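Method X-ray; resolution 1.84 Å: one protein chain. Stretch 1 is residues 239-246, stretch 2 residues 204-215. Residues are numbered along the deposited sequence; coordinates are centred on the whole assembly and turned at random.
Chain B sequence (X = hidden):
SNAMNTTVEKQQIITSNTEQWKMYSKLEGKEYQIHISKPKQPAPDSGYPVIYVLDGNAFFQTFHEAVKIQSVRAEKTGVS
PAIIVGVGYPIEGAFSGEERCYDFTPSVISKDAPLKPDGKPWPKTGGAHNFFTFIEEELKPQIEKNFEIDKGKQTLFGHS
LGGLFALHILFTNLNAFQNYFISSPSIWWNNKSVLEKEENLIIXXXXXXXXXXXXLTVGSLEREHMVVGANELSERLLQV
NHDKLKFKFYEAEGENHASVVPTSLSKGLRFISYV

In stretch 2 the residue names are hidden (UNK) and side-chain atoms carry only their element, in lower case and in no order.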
# COMPACT_ATOMS: atom_id res chain seq x y z
N GLN B 239 10.79 -6.19 27.78
CA GLN B 239 11.53 -6.61 28.98
C GLN B 239 12.96 -7.03 28.70
O GLN B 239 13.81 -7.03 29.61
CB GLN B 239 10.83 -7.80 29.67
CG GLN B 239 9.51 -7.47 30.30
CD GLN B 239 9.60 -6.22 31.16
OE1 GLN B 239 9.13 -5.15 30.75
NE2 GLN B 239 10.23 -6.34 32.34
N VAL B 240 13.22 -7.44 27.46
CA VAL B 240 14.56 -7.80 27.05
C VAL B 240 15.26 -6.46 27.03
O VAL B 240 14.73 -5.48 26.52
CB VAL B 240 14.55 -8.47 25.65
CG1 VAL B 240 15.98 -8.77 25.18
CG2 VAL B 240 13.70 -9.75 25.66
N ASN B 241 16.42 -6.38 27.67
CA ASN B 241 17.05 -5.07 27.76
C ASN B 241 18.46 -5.16 27.24
O ASN B 241 19.42 -5.10 28.00
CB ASN B 241 17.03 -4.57 29.21
CG ASN B 241 17.28 -3.07 29.30
OD1 ASN B 241 18.17 -2.63 30.02
ND2 ASN B 241 16.49 -2.30 28.57
N HIS B 242 18.57 -5.29 25.92
CA HIS B 242 19.82 -5.69 25.32
C HIS B 242 20.26 -4.65 24.30
O HIS B 242 19.43 -4.09 23.56
CB HIS B 242 19.65 -7.09 24.70
CG HIS B 242 20.93 -7.78 24.36
ND1 HIS B 242 21.81 -7.28 23.42
CD2 HIS B 242 21.47 -8.93 24.81
CE1 HIS B 242 22.85 -8.10 23.32
NE2 HIS B 242 22.66 -9.11 24.15
N ASP B 243 21.57 -4.39 24.25
CA ASP B 243 22.12 -3.35 23.37
C ASP B 243 21.98 -3.67 21.88
O ASP B 243 22.11 -2.79 21.03
CB ASP B 243 23.58 -3.04 23.73
CG ASP B 243 23.71 -2.27 25.03
OD1 ASP B 243 22.72 -1.61 25.45
OD2 ASP B 243 24.80 -2.32 25.64
N LYS B 244 21.75 -4.95 21.58
CA LYS B 244 21.63 -5.43 20.22
C LYS B 244 20.17 -5.53 19.72
O LYS B 244 19.96 -5.84 18.56
CB LYS B 244 22.28 -6.82 20.10
CG LYS B 244 23.56 -6.83 19.31
CD LYS B 244 24.42 -5.66 19.62
CE LYS B 244 25.77 -5.79 18.95
NZ LYS B 244 26.73 -5.22 19.91
N LEU B 245 19.21 -5.33 20.62
CA LEU B 245 17.77 -5.38 20.28
C LEU B 245 17.10 -4.01 20.38
O LEU B 245 17.08 -3.40 21.44
CB LEU B 245 17.02 -6.38 21.15
CG LEU B 245 15.50 -6.39 20.87
CD1 LEU B 245 15.26 -6.85 19.44
CD2 LEU B 245 14.78 -7.27 21.85
N LYS B 246 16.56 -3.54 19.26
CA LYS B 246 15.77 -2.33 19.23
C LYS B 246 14.36 -2.75 18.83
O LYS B 246 14.16 -3.25 17.72
CB LYS B 246 16.34 -1.35 18.21
CG LYS B 246 15.80 0.06 18.35
CD LYS B 246 16.40 0.99 17.30
CE LYS B 246 15.46 2.13 17.01
NZ LYS B 246 14.70 2.48 18.25
N UNK B 204 21.03 -15.57 20.90
CA UNK B 204 21.28 -14.95 19.61
C UNK B 204 21.75 -13.52 19.71
O UNK B 204 22.68 -13.12 19.01
c UNK B 204 19.73 -16.46 18.44
c UNK B 204 18.73 -16.50 17.38
c UNK B 204 20.05 -15.04 18.77
o UNK B 204 17.65 -15.94 17.64
o UNK B 204 19.04 -17.04 16.29
N UNK B 205 21.13 -12.75 20.61
CA UNK B 205 21.50 -11.34 20.79
C UNK B 205 22.94 -11.22 21.26
O UNK B 205 23.69 -10.31 20.85
c UNK B 205 20.52 -10.64 21.75
c UNK B 205 18.16 -9.84 22.12
c UNK B 205 19.16 -10.28 21.08
c UNK B 205 19.35 -9.22 20.00
N UNK B 206 23.34 -12.15 22.12
CA UNK B 206 24.72 -12.17 22.62
C UNK B 206 25.77 -12.57 21.57
O UNK B 206 26.97 -12.29 21.76
n UNK B 206 23.59 -13.24 25.94
c UNK B 206 24.13 -12.41 25.08
c UNK B 206 24.83 -13.03 23.89
o UNK B 206 24.10 -11.19 25.23
N UNK B 207 25.33 -13.22 20.49
CA UNK B 207 26.19 -13.50 19.31
C UNK B 207 26.08 -12.44 18.17
O UNK B 207 26.84 -12.48 17.19
o UNK B 207 26.25 -16.78 20.20
n UNK B 207 28.03 -16.08 19.00
c UNK B 207 26.75 -16.01 19.38
c UNK B 207 25.90 -14.90 18.74
N UNK B 208 25.14 -11.52 18.29
CA UNK B 208 24.77 -10.62 17.18
C UNK B 208 25.88 -9.66 16.76
O UNK B 208 26.51 -9.02 17.61
c UNK B 208 23.51 -9.86 17.53
N UNK B 209 26.09 -9.55 15.44
CA UNK B 209 27.07 -8.61 14.90
C UNK B 209 26.50 -7.19 14.97
O UNK B 209 27.15 -6.26 15.49
c UNK B 209 28.08 -11.29 13.09
n UNK B 209 28.75 -13.59 12.43
c UNK B 209 27.42 -8.90 13.43
c UNK B 209 27.00 -10.25 12.90
c UNK B 209 27.58 -12.67 12.66
N UNK B 210 25.29 -7.02 14.43
CA UNK B 210 24.68 -5.70 14.30
C UNK B 210 23.52 -5.55 15.28
O UNK B 210 22.87 -6.53 15.62
c UNK B 210 24.13 -5.50 12.87
c UNK B 210 26.95 -5.01 10.31
c UNK B 210 26.01 -4.77 11.33
c UNK B 210 27.00 -6.26 9.71
c UNK B 210 25.20 -7.02 11.15
c UNK B 210 25.14 -5.77 11.77
c UNK B 210 26.12 -7.28 10.13
N UNK B 211 23.25 -4.32 15.73
CA UNK B 211 22.01 -4.05 16.44
C UNK B 211 20.86 -4.44 15.51
O UNK B 211 20.89 -4.18 14.31
c UNK B 211 20.72 -2.30 17.77
c UNK B 211 21.89 -2.58 16.84
o UNK B 211 20.91 0.05 17.25
o UNK B 211 19.96 -0.51 19.17
c UNK B 211 20.52 -0.81 18.09
N UNK B 212 19.88 -5.11 16.09
CA UNK B 212 18.78 -5.72 15.36
C UNK B 212 17.46 -4.98 15.65
O UNK B 212 17.07 -4.82 16.82
c UNK B 212 17.44 -7.89 15.14
c UNK B 212 18.70 -7.23 15.69
o UNK B 212 19.87 -7.88 15.14
N UNK B 213 16.79 -4.55 14.59
CA UNK B 213 15.51 -3.84 14.73
C UNK B 213 14.35 -4.82 14.58
O UNK B 213 14.36 -5.64 13.68
N UNK B 214 13.36 -4.74 15.46
CA UNK B 214 12.14 -5.58 15.39
C UNK B 214 10.90 -4.67 15.55
O UNK B 214 10.72 -4.00 16.60
c UNK B 214 10.79 -7.53 16.33
c UNK B 214 13.33 -7.65 16.34
c UNK B 214 12.10 -6.70 16.46
N UNK B 215 10.09 -4.61 14.48
CA UNK B 215 8.83 -3.88 14.49
C UNK B 215 7.71 -4.92 14.41
O UNK B 215 7.66 -5.73 13.46
c UNK B 215 6.04 -0.40 14.09
c UNK B 215 8.79 -2.92 13.29
c UNK B 215 7.55 -2.10 13.20
c UNK B 215 5.21 -0.55 12.99
c UNK B 215 5.56 -1.44 11.98
c UNK B 215 6.72 -2.21 12.10
c UNK B 215 7.22 -1.19 14.19

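Position 204 carries three side-chain carbons in a row, the third bearing two oxygens, and none of them reaches stretch 1; this carboxylate at the end of a three-carbon chain is Glu204. Position 205 has four carbons, forked at the second; its CB sits over the His242 ring face and a branch carbon lies near Val240 and Leu245. The fork makes it Leu205. Leu205 CB is 3.6 Å from the centroid of the His242 ring, 12° off the ring normal, and Leu205 CD1 is 3.9 Å from Val240 CG1 and 3.8 Å from Leu245 CB.

Position 206 shows two carbons, the second with one oxygen and one nitrogen, an amide; its CA-to-CB bond points away, yet the side chain's end comes nearer and its oxygen meets the His242 ring edge. This is Asn206, and His242 NE2 donates a hydrogen bond to Asn206 OD1 (2.8 Å, 155° at the hydrogen). Position 207 repeats that atom set but lies out of contact: Asn207. At 208 a single carbon, the CB, packs 3.5 Å from Lys244 CG, identifying Ala208.

At 209 four carbons run unbranched to a nitrogen; the CA-to-CB bond points away and the side chain stays 6.5 Å or more from stretch 1. This is Lys209, and Lys209 O lies 3.8 Å from Lys244 CE. Position 210 has one carbon followed by a six-carbon ring with no oxygen, clear of stretch 1, hence Phe210. Position 211 again has three carbons and a terminal pair of oxygens, near Asp243 and Lys246, giving Glu211. Glu211 CG lies 3.6 Å from Asp243 O, and Glu211 OE2 is 3.8 Å from Lys246 CB.

Position 212 has one carbon bearing an oxygen and a carbon, its CB 3.4 Å from Lys244 O: Thr212. Position 213 has no side-chain atoms, and its CA comes within 3.3 Å of Lys246 O in a C-H...O contact; it is Gly213. Three carbons forked at the first, a branch touching Leu245, make 214 Val214, with Val214 CG2 3.7 Å from Leu245 CD1. One carbon and a six-carbon ring at 215, not touching stretch 1, indicate Phe215.

The contact combines a parallel strand pairing with a side-chain cluster. Thr212 N donates to Lys244 O (2.6 Å), Lys246 N to Thr212 O (2.8 Å), and Val214 N to Lys246 O (2.8 Å), pairing Leu245 with Thr212 and Lys246 with Gly213. A type I turn from His242 to Leu245, closed by Leu245 N to His242 O (3.2 Å), leads into the strand. Lys244 N also donates to His242 ND1 (3.0 Å), so both ring nitrogens are engaged, with Leu205 over one ring face and Asn206 at its edge.

Stretch 2 (204-215) ELNNAKFETGVF
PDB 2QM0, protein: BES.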